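Local coordinates for conserved exported protein (Bacteroides fragilis, PDB 3CLW) that is of unknown function but belongs to glycoside hydrolase family 30 and probably hydrolyses O-glycosidic bonds, at residues A[18-23]-A[307-312]; A[162-167]-A[212-217]; A[227-232]-A[268-273]. All blocks are in the same frame, centred on the assembly; numbering follows the deposited sequence.

Contact 1 (A[18-23]-A[307-312]); sequences EIDNFS and KFWASE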
loop_
_atom_site.group_PDB
_atom_site.type_symbol
_atom_site.label_atom_id
_atom_site.label_comp_id
_atom_site.label_asym_id
_atom_site.label_seq_id
_atom_site.Cartn_x
_atom_site.Cartn_y
_atom_site.Cartn_z
ATOM N N GLU A 18 -5.448 10.816 -11.335
ATOM C CA GLU A 18 -6.019 11.268 -10.084
ATOM C C GLU A 18 -5.422 10.432 -8.932
ATOM O O GLU A 18 -5.262 9.217 -9.074
ATOM C CB GLU A 18 -7.528 11.075 -10.143
ATOM C CG GLU A 18 -8.311 11.519 -8.915
ATOM C CD GLU A 18 -9.800 11.167 -9.033
ATOM O OE1 GLU A 18 -10.132 9.998 -9.393
ATOM O OE2 GLU A 18 -10.646 12.053 -8.782
ATOM N N ILE A 19 -5.093 11.085 -7.815
ATOM C CA ILE A 19 -4.611 10.375 -6.611
ATOM C C ILE A 19 -5.786 9.864 -5.778
ATOM O O ILE A 19 -6.706 10.622 -5.456
ATOM C CB ILE A 19 -3.707 11.250 -5.707
ATOM C CG1 ILE A 19 -2.547 11.894 -6.487
ATOM C CG2 ILE A 19 -3.178 10.443 -4.509
ATOM C CD1 ILE A 19 -1.492 10.885 -6.975
ATOM N N ASP A 20 -5.763 8.574 -5.457
ATOM C CA ASP A 20 -6.750 7.973 -4.562
ATOM C C ASP A 20 -6.285 8.077 -3.098
ATOM O O ASP A 20 -6.981 8.640 -2.281
ATOM C CB ASP A 20 -7.000 6.504 -4.934
ATOM C CG ASP A 20 -7.676 6.340 -6.308
ATOM O OD1 ASP A 20 -8.400 7.258 -6.728
ATOM O OD2 ASP A 20 -7.480 5.294 -6.953
ATOM N N ASN A 21 -5.120 7.514 -2.770
ATOM C CA ASN A 21 -4.662 7.459 -1.358
ATOM C C ASN A 21 -3.221 7.041 -1.234
ATOM O O ASN A 21 -2.590 6.645 -2.212
ATOM C CB ASN A 21 -5.505 6.468 -0.535
ATOM C CG ASN A 21 -5.436 5.020 -1.076
ATOM O OD1 ASN A 21 -4.449 4.302 -0.863
ATOM N ND2 ASN A 21 -6.500 4.583 -1.756
ATOM N N PHE A 22 -2.728 7.122 -0.005
ATOM C CA PHE A 22 -1.553 6.407 0.435
ATOM C C PHE A 22 -2.049 5.610 1.627
ATOM O O PHE A 22 -2.898 6.068 2.394
ATOM C CB PHE A 22 -0.445 7.394 0.824
ATOM C CG PHE A 22 0.166 8.114 -0.375
ATOM C CD1 PHE A 22 1.324 7.615 -0.988
ATOM C CD2 PHE A 22 -0.445 9.246 -0.902
ATOM C CE1 PHE A 22 1.861 8.249 -2.101
ATOM C CE2 PHE A 22 0.077 9.879 -2.007
ATOM C CZ PHE A 22 1.232 9.383 -2.616
ATOM N N SER A 23 -1.532 4.405 1.772
ATOM C CA SER A 23 -2.133 3.473 2.657
ATOM C C SER A 23 -1.092 2.627 3.371
ATOM O O SER A 23 0.086 2.704 3.063
ATOM C CB SER A 23 -3.091 2.596 1.872
ATOM O OG SER A 23 -3.913 1.851 2.753
ATOM N N LYS A 307 -7.261 2.416 -13.705
ATOM C CA LYS A 307 -6.213 2.833 -12.767
ATOM C C LYS A 307 -5.203 1.714 -12.425
ATOM O O LYS A 307 -5.453 0.519 -12.621
ATOM C CB LYS A 307 -6.847 3.389 -11.493
ATOM C CG LYS A 307 -7.504 4.758 -11.643
ATOM C CD LYS A 307 -8.234 5.115 -10.396
ATOM C CE LYS A 307 -8.703 6.550 -10.452
ATOM N NZ LYS A 307 -9.380 6.963 -9.184
ATOM N N PHE A 308 -4.057 2.137 -11.903
ATOM C CA PHE A 308 -3.147 1.228 -11.233
ATOM C C PHE A 308 -2.966 1.602 -9.738
ATOM O O PHE A 308 -2.923 2.776 -9.407
ATOM C CB PHE A 308 -1.783 1.194 -11.955
ATOM C CG PHE A 308 -0.811 0.244 -11.315
ATOM C CD1 PHE A 308 -0.995 -1.123 -11.436
ATOM C CD2 PHE A 308 0.236 0.726 -10.553
ATOM C CE1 PHE A 308 -0.119 -2.006 -10.829
ATOM C CE2 PHE A 308 1.107 -0.130 -9.929
ATOM C CZ PHE A 308 0.940 -1.503 -10.060
ATOM N N TRP A 309 -2.883 0.592 -8.868
ATOM C CA TRP A 309 -2.542 0.757 -7.441
ATOM C C TRP A 309 -1.362 -0.149 -7.105
ATOM O O TRP A 309 -1.376 -1.375 -7.381
ATOM C CB TRP A 309 -3.711 0.369 -6.527
ATOM C CG TRP A 309 -4.765 1.427 -6.265
ATOM C CD1 TRP A 309 -5.019 2.561 -7.017
ATOM C CD2 TRP A 309 -5.735 1.431 -5.197
ATOM N NE1 TRP A 309 -6.065 3.263 -6.465
ATOM C CE2 TRP A 309 -6.523 2.594 -5.352
ATOM C CE3 TRP A 309 -6.002 0.562 -4.105
ATOM C CZ2 TRP A 309 -7.562 2.910 -4.485
ATOM C CZ3 TRP A 309 -7.057 0.882 -3.244
ATOM C CH2 TRP A 309 -7.811 2.050 -3.437
ATOM N N ALA A 310 -0.316 0.447 -6.538
ATOM C CA ALA A 310 0.750 -0.342 -5.919
ATOM C C ALA A 310 0.221 -0.646 -4.499
ATOM O O ALA A 310 -0.010 0.262 -3.688
ATOM C CB ALA A 310 2.090 0.428 -5.937
ATOM N N SER A 311 -0.084 -1.907 -4.227
ATOM C CA SER A 311 -0.954 -2.193 -3.083
ATOM C C SER A 311 -0.296 -2.940 -1.923
ATOM O O SER A 311 -0.966 -3.281 -0.945
ATOM C CB SER A 311 -2.197 -2.951 -3.541
ATOM O OG SER A 311 -1.794 -4.149 -4.216
ATOM N N GLU A 312 1.002 -3.208 -2.030
ATOM C CA GLU A 312 1.763 -3.793 -0.918
ATOM C C GLU A 312 3.234 -3.713 -1.182
ATOM O O GLU A 312 3.689 -4.046 -2.252
ATOM C CB GLU A 312 1.382 -5.250 -0.655
ATOM C CG GLU A 312 1.822 -5.746 0.734
ATOM C CD GLU A 312 1.737 -7.243 0.899
ATOM O OE1 GLU A 312 0.642 -7.831 0.792
ATOM O OE2 GLU A 312 2.787 -7.848 1.161
#
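E18, D20 and K307 form a salt-bridge network at the start of strand 307-310, in the TIM barrel expected of family 30. The extended K307 chain brings NZ to two carboxylates. NZ lies 2.7 Å from D20 OD1, on the syn side, where the two side chains meet tip to tip. It also lies 3.1 Å from E18 OE1, on the anti side and 20° out of the carboxylate plane. E18 is extended too, and its end comes nearer to K307 than its CB does.

D20 uses its second oxygen on W309. W309 NE1 donates to the anti lone pair of D20 OD2 at 2.5 Å, with the acceptor in the indole plane. This is very short, and the exact length is doubtful. The carboxylate is turned 62° from the ring. Strand 353-356 runs between the two segments in the barrel wall, and W309 and N21 both touch its A353.

N21 reaches the other end of the indole. Its ND2 is 3.3 Å from W309 CH2, with the amide nearly upright to the ring at 87°. N21 OD1 is bonded to Q355 NE2. The W309 ring also meets Y180 and F271 edge-to-face.

Contact 2 (A[162-167]-A[212-217]); sequences RFLVKS and EELDKA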
loop_
_atom_site.group_PDB
_atom_site.type_symbol
_atom_site.label_atom_id
_atom_site.label_comp_id
_atom_site.label_asym_id
_atom_site.label_seq_id
_atom_site.Cartn_x
_atom_site.Cartn_y
_atom_site.Cartn_z
ATOM N N ARG A 162 -20.418 -13.579 -0.039
ATOM C CA ARG A 162 -21.430 -13.109 0.876
ATOM C C ARG A 162 -20.863 -12.736 2.271
ATOM O O ARG A 162 -21.303 -11.773 2.882
ATOM C CB ARG A 162 -22.571 -14.103 1.001
ATOM C CG ARG A 162 -23.547 -14.066 -0.212
ATOM C CD ARG A 162 -24.862 -14.743 0.155
ATOM N NE ARG A 162 -24.663 -16.146 0.502
ATOM C CZ ARG A 162 -24.758 -17.168 -0.361
ATOM N NH1 ARG A 162 -25.039 -16.961 -1.660
ATOM N NH2 ARG A 162 -24.560 -18.418 0.073
ATOM N N PHE A 163 -19.897 -13.527 2.737
ATOM C CA PHE A 163 -19.185 -13.292 3.978
ATOM C C PHE A 163 -18.453 -11.942 3.939
ATOM O O PHE A 163 -18.622 -11.141 4.848
ATOM C CB PHE A 163 -18.188 -14.422 4.266
ATOM C CG PHE A 163 -17.142 -14.056 5.291
ATOM C CD1 PHE A 163 -17.476 -13.948 6.644
ATOM C CD2 PHE A 163 -15.823 -13.813 4.902
ATOM C CE1 PHE A 163 -16.516 -13.600 7.613
ATOM C CE2 PHE A 163 -14.830 -13.484 5.867
ATOM C CZ PHE A 163 -15.210 -13.363 7.232
ATOM N N LEU A 164 -17.666 -11.718 2.881
ATOM C CA LEU A 164 -16.960 -10.453 2.657
ATOM C C LEU A 164 -17.885 -9.233 2.545
ATOM O O LEU A 164 -17.593 -8.191 3.114
ATOM C CB LEU A 164 -16.085 -10.527 1.414
ATOM C CG LEU A 164 -14.914 -11.507 1.436
ATOM C CD1 LEU A 164 -14.283 -11.576 0.064
ATOM C CD2 LEU A 164 -13.886 -10.991 2.455
ATOM N N VAL A 165 -19.009 -9.385 1.846
ATOM C CA VAL A 165 -19.977 -8.308 1.710
ATOM C C VAL A 165 -20.711 -8.015 3.012
ATOM O O VAL A 165 -20.876 -6.863 3.359
ATOM C CB VAL A 165 -20.993 -8.545 0.546
ATOM C CG1 VAL A 165 -22.198 -7.621 0.671
ATOM C CG2 VAL A 165 -20.307 -8.341 -0.785
ATOM N N LYS A 166 -21.160 -9.052 3.716
ATOM C CA LYS A 166 -21.809 -8.859 5.021
ATOM C C LYS A 166 -20.896 -8.154 6.055
ATOM O O LYS A 166 -21.382 -7.351 6.845
ATOM C CB LYS A 166 -22.348 -10.175 5.603
ATOM C CG LYS A 166 -22.677 -10.087 7.132
ATOM C CD LYS A 166 -23.922 -10.832 7.470
ATOM C CE LYS A 166 -24.277 -10.663 8.943
ATOM N NZ LYS A 166 -25.433 -11.517 9.288
ATOM N N SER A 167 -19.608 -8.496 6.052
ATOM C CA SER A 167 -18.608 -7.875 6.941
ATOM C C SER A 167 -18.444 -6.382 6.617
ATOM O O SER A 167 -18.470 -5.528 7.529
ATOM C CB SER A 167 -17.249 -8.580 6.825
ATOM O OG SER A 167 -17.306 -9.919 7.250
ATOM N N GLU A 212 -17.090 -12.180 -10.015
ATOM C CA GLU A 212 -18.454 -12.397 -10.425
ATOM C C GLU A 212 -19.365 -12.521 -9.204
ATOM O O GLU A 212 -20.401 -11.847 -9.124
ATOM C CB GLU A 212 -18.509 -13.650 -11.309
ATOM C CG GLU A 212 -19.884 -14.137 -11.715
ATOM C CD GLU A 212 -19.776 -15.295 -12.751
ATOM O OE1 GLU A 212 -19.092 -16.335 -12.481
ATOM O OE2 GLU A 212 -20.340 -15.128 -13.854
ATOM N N GLU A 213 -18.975 -13.360 -8.244
ATOM C CA GLU A 213 -19.799 -13.552 -7.051
ATOM C C GLU A 213 -19.863 -12.309 -6.135
ATOM O O GLU A 213 -20.936 -11.969 -5.586
ATOM C CB GLU A 213 -19.345 -14.794 -6.276
ATOM C CG GLU A 213 -19.490 -16.103 -7.046
ATOM C CD GLU A 213 -20.918 -16.402 -7.527
ATOM O OE1 GLU A 213 -21.914 -16.004 -6.886
ATOM O OE2 GLU A 213 -21.047 -17.074 -8.571
ATOM N N LEU A 214 -18.725 -11.637 -5.963
ATOM C CA LEU A 214 -18.708 -10.380 -5.177
ATOM C C LEU A 214 -19.595 -9.338 -5.840
ATOM O O LEU A 214 -20.371 -8.678 -5.186
ATOM C CB LEU A 214 -17.289 -9.840 -5.027
ATOM C CG LEU A 214 -16.528 -10.422 -3.840
ATOM C CD1 LEU A 214 -15.052 -10.197 -4.071
ATOM C CD2 LEU A 214 -17.022 -9.766 -2.517
ATOM N N ASP A 215 -19.479 -9.210 -7.153
ATOM C CA ASP A 215 -20.320 -8.288 -7.918
ATOM C C ASP A 215 -21.795 -8.505 -7.602
ATOM O O ASP A 215 -22.497 -7.575 -7.276
ATOM C CB ASP A 215 -20.049 -8.438 -9.406
ATOM C CG ASP A 215 -20.865 -7.475 -10.246
ATOM O OD1 ASP A 215 -20.533 -6.266 -10.278
ATOM O OD2 ASP A 215 -21.837 -7.945 -10.887
ATOM N N LYS A 216 -22.246 -9.745 -7.680
ATOM C CA LYS A 216 -23.627 -10.101 -7.393
ATOM C C LYS A 216 -24.016 -9.804 -5.933
ATOM O O LYS A 216 -25.074 -9.234 -5.651
ATOM C CB LYS A 216 -23.808 -11.585 -7.715
ATOM C CG LYS A 216 -25.191 -12.161 -7.469
ATOM C CD LYS A 216 -25.108 -13.671 -7.740
ATOM C CE LYS A 216 -26.466 -14.375 -7.726
ATOM N NZ LYS A 216 -26.447 -15.561 -8.690
ATOM N N ALA A 217 -23.158 -10.211 -5.004
ATOM C CA ALA A 217 -23.386 -9.980 -3.574
ATOM C C ALA A 217 -23.453 -8.471 -3.215
ATOM O O ALA A 217 -24.297 -8.046 -2.414
ATOM C CB ALA A 217 -22.293 -10.721 -2.773
#
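V165 and A217 make the closest contact between segments 162-167 and 212-217, with V165 CG2 3.7 Å from A217 CB. CG2 sits beside the backbone N of V165, anti to the carbonyl carbon. The other branch, CG1, is anti to the backbone N (chi1 164°) and comes 3.8 Å from A217 O. The valine therefore uses both methyls on A217, one on the side chain and one on the backbone. V165 also touches I218 and A221, which carry the interface on along helix 204-221.

L214 adds a single methyl. Its CD2 lies 4.0 Å from V165 CG2 and 4.1 Å from L164 CB. The two leucine side chains cross at a slant. L214 also packs on A161, one residue before the segment. At the edge of the patch, the aliphatic CG of R162 lies 4.4 Å from A217 CB. R162 and A217 are also the nearest pair of CA atoms, 5.8 Å apart.

The helices are successive outer helices of the TIM barrel, with strand 178-182 between them in the chain. The axes of the two short segments come within 9.2 Å and cross at -41°, running broadly the same way. L214 continues inward onto I227 of the next strand, and L164 touches T129.

No hydrogen bond joins the two segments. R162 NH1 forms a salt bridge with D158 OD2 on its own helix.

Contact 3 (A[227-232]-A[268-273]); sequences ILIPEV and KNLFNC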
loop_
_atom_site.group_PDB
_atom_site.type_symbol
_atom_site.label_atom_id
_atom_site.label_comp_id
_atom_site.label_asym_id
_atom_site.label_seq_id
_atom_site.Cartn_x
_atom_site.Cartn_y
_atom_site.Cartn_z
ATOM N N ILE A 227 -14.696 -3.843 -5.956
ATOM C CA ILE A 227 -13.875 -5.047 -5.891
ATOM C C ILE A 227 -12.512 -4.785 -6.511
ATOM O O ILE A 227 -12.433 -4.356 -7.661
ATOM C CB ILE A 227 -14.522 -6.210 -6.676
ATOM C CG1 ILE A 227 -15.971 -6.464 -6.225
ATOM C CG2 ILE A 227 -13.655 -7.469 -6.594
ATOM C CD1 ILE A 227 -16.813 -7.171 -7.328
ATOM N N LEU A 228 -11.453 -5.076 -5.752
ATOM C CA LEU A 228 -10.081 -4.846 -6.193
ATOM C C LEU A 228 -9.308 -6.146 -6.323
ATOM O O LEU A 228 -9.249 -6.935 -5.375
ATOM C CB LEU A 228 -9.334 -3.894 -5.224
ATOM C CG LEU A 228 -7.863 -3.616 -5.608
ATOM C CD1 LEU A 228 -7.732 -2.897 -6.966
ATOM C CD2 LEU A 228 -7.074 -2.874 -4.521
ATOM N N ILE A 229 -8.696 -6.336 -7.496
ATOM C CA ILE A 229 -7.859 -7.501 -7.788
ATOM C C ILE A 229 -6.668 -7.007 -8.597
ATOM O O ILE A 229 -6.695 -5.899 -9.079
ATOM C CB ILE A 229 -8.686 -8.604 -8.572
ATOM C CG1 ILE A 229 -9.225 -8.034 -9.888
ATOM C CG2 ILE A 229 -9.844 -9.120 -7.704
ATOM C CD1 ILE A 229 -9.450 -9.050 -10.974
ATOM N N PRO A 230 -5.650 -7.852 -8.839
ATOM C CA PRO A 230 -5.417 -9.199 -8.297
ATOM C C PRO A 230 -4.438 -9.309 -7.139
ATOM O O PRO A 230 -4.269 -10.411 -6.603
ATOM C CB PRO A 230 -4.866 -9.948 -9.507
ATOM C CG PRO A 230 -4.078 -8.875 -10.238
ATOM C CD PRO A 230 -4.724 -7.546 -9.952
ATOM N N GLU A 231 -3.776 -8.214 -6.762
ATOM C CA GLU A 231 -2.798 -8.256 -5.649
ATOM C C GLU A 231 -1.682 -9.270 -5.908
ATOM O O GLU A 231 -1.223 -9.976 -4.976
ATOM C CB GLU A 231 -3.470 -8.578 -4.301
ATOM C CG GLU A 231 -4.658 -7.706 -3.964
ATOM C CD GLU A 231 -4.294 -6.462 -3.148
ATOM O OE1 GLU A 231 -5.236 -5.847 -2.581
ATOM O OE2 GLU A 231 -3.087 -6.101 -3.067
ATOM N N VAL A 232 -1.242 -9.346 -7.163
ATOM C CA VAL A 232 -0.101 -10.222 -7.493
ATOM C C VAL A 232 1.198 -9.826 -6.750
ATOM O O VAL A 232 1.519 -8.643 -6.617
ATOM C CB VAL A 232 0.146 -10.382 -9.051
ATOM C CG1 VAL A 232 -0.915 -11.359 -9.688
ATOM C CG2 VAL A 232 0.195 -9.060 -9.772
ATOM N N LYS A 268 -20.210 -4.460 -12.957
ATOM C CA LYS A 268 -20.654 -3.163 -12.419
ATOM C C LYS A 268 -19.883 -2.745 -11.147
ATOM O O LYS A 268 -19.551 -1.578 -10.966
ATOM C CB LYS A 268 -22.152 -3.298 -12.101
ATOM C CG LYS A 268 -22.876 -2.079 -11.565
ATOM C CD LYS A 268 -24.193 -2.492 -10.866
ATOM C CE LYS A 268 -24.945 -1.259 -10.266
ATOM N NZ LYS A 268 -25.963 -1.580 -9.145
ATOM N N ASN A 269 -19.612 -3.701 -10.265
ATOM C CA ASN A 269 -19.065 -3.360 -8.942
ATOM C C ASN A 269 -17.561 -3.543 -8.844
ATOM O O ASN A 269 -16.989 -3.462 -7.750
ATOM C CB ASN A 269 -19.799 -4.116 -7.830
ATOM C CG ASN A 269 -21.249 -3.749 -7.763
ATOM O OD1 ASN A 269 -21.580 -2.569 -7.673
ATOM N ND2 ASN A 269 -22.128 -4.749 -7.796
ATOM N N LEU A 270 -16.934 -3.789 -9.998
ATOM C CA LEU A 270 -15.481 -3.839 -10.091
ATOM C C LEU A 270 -14.930 -2.443 -9.887
ATOM O O LEU A 270 -15.411 -1.488 -10.505
ATOM C CB LEU A 270 -15.030 -4.334 -11.459
ATOM C CG LEU A 270 -13.504 -4.517 -11.656
ATOM C CD1 LEU A 270 -12.963 -5.818 -11.049
ATOM C CD2 LEU A 270 -13.120 -4.396 -13.167
ATOM N N PHE A 271 -13.921 -2.327 -9.028
ATOM C CA PHE A 271 -13.103 -1.138 -9.014
ATOM C C PHE A 271 -12.201 -1.188 -10.238
ATOM O O PHE A 271 -11.410 -2.138 -10.396
ATOM C CB PHE A 271 -12.273 -1.082 -7.733
ATOM C CG PHE A 271 -11.401 0.132 -7.630
ATOM C CD1 PHE A 271 -11.829 1.374 -8.136
ATOM C CD2 PHE A 271 -10.164 0.060 -6.970
ATOM C CE1 PHE A 271 -11.018 2.506 -8.014
ATOM C CE2 PHE A 271 -9.349 1.193 -6.861
ATOM C CZ PHE A 271 -9.777 2.402 -7.402
ATOM N N ASN A 272 -12.307 -0.166 -11.095
ATOM C CA ASN A 272 -11.623 -0.171 -12.377
ATOM C C ASN A 272 -10.164 0.235 -12.209
ATOM O O ASN A 272 -9.772 1.378 -12.477
ATOM C CB ASN A 272 -12.365 0.727 -13.403
ATOM C CG ASN A 272 -11.703 0.734 -14.790
ATOM O OD1 ASN A 272 -11.134 -0.266 -15.234
ATOM N ND2 ASN A 272 -11.782 1.875 -15.468
ATOM N N CYS A 273 -9.372 -0.752 -11.814
ATOM C CA CYS A 273 -8.033 -0.556 -11.268
ATOM C C CYS A 273 -7.408 -1.932 -11.116
ATOM O O CYS A 273 -8.070 -2.896 -10.720
ATOM C CB CYS A 273 -8.108 0.123 -9.885
ATOM S SG CYS A 273 -6.528 0.468 -9.096
HETATM O O HOH W 1 -9.770 -4.321 -9.689
#
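I227 and L270 form a parallel beta bridge, with I227 N donating to N269 O and F271 N donating to I227 O, both at 2.9 Å. The direct pairing is interrupted where the chain turns a corner at N272, the centre of an inverse gamma turn. I229 pairs again with A275 further on. A water bridges the two segments at the corner. It accepts from I229 N at 3.2 Å and lies 2.8 Å from F271 O, to which it may donate. Its approach to C273 O is too short to be reliable.

L228 and F271 lie side by side and point the same way, each with CG anti to its backbone N (chi1 179° and -179°). L228 CD1 comes 3.8 Å from F271 CD2, and the same methyl lies 4.2 Å from C273 SG. One face of the F271 ring carries C273 CB, offset toward the rim. I227 and L270 point to the other side of the sheet. There L270 CD1 packs loosely on I229 CG1, and it lies 3.7 Å from I227 O.

The two strands belong to one beta-alpha-beta unit, with helix 251-256 between them. That helix packs on I229, and helix 204-221 packs on I227. N269 ND2 is bonded to S219 OG of helix 204-221. On the inner side, F271 meets the ring of Y180, and L228 and C273 touch W309 of strand 307-310.

How the contacts relate
The contacts sample different layers of one TIM barrel. Contact 2 joins two outer helices and contact 3 two neighbouring wall strands. Contact 1 ties strand 6-25 to strand 307-310 through side chains, from a partly exposed salt-bridge cluster to the buried W309. Contacts 1 and 3 have centres 12 Å apart and touch, because strands 270-276 and 307-310 are adjacent. S311 OG lies 2.6 Å from E231 OE2, a probable hydrogen bond near the C-terminal ends of the strands, where TIM-barrel active sites lie. Contacts 2 and 3 have centres 13 Å apart. D215 OD1 probably accepts from N269 N at 2.7 Å. Contacts 1 and 2 do not touch; their nearest atoms are about 14 Å apart.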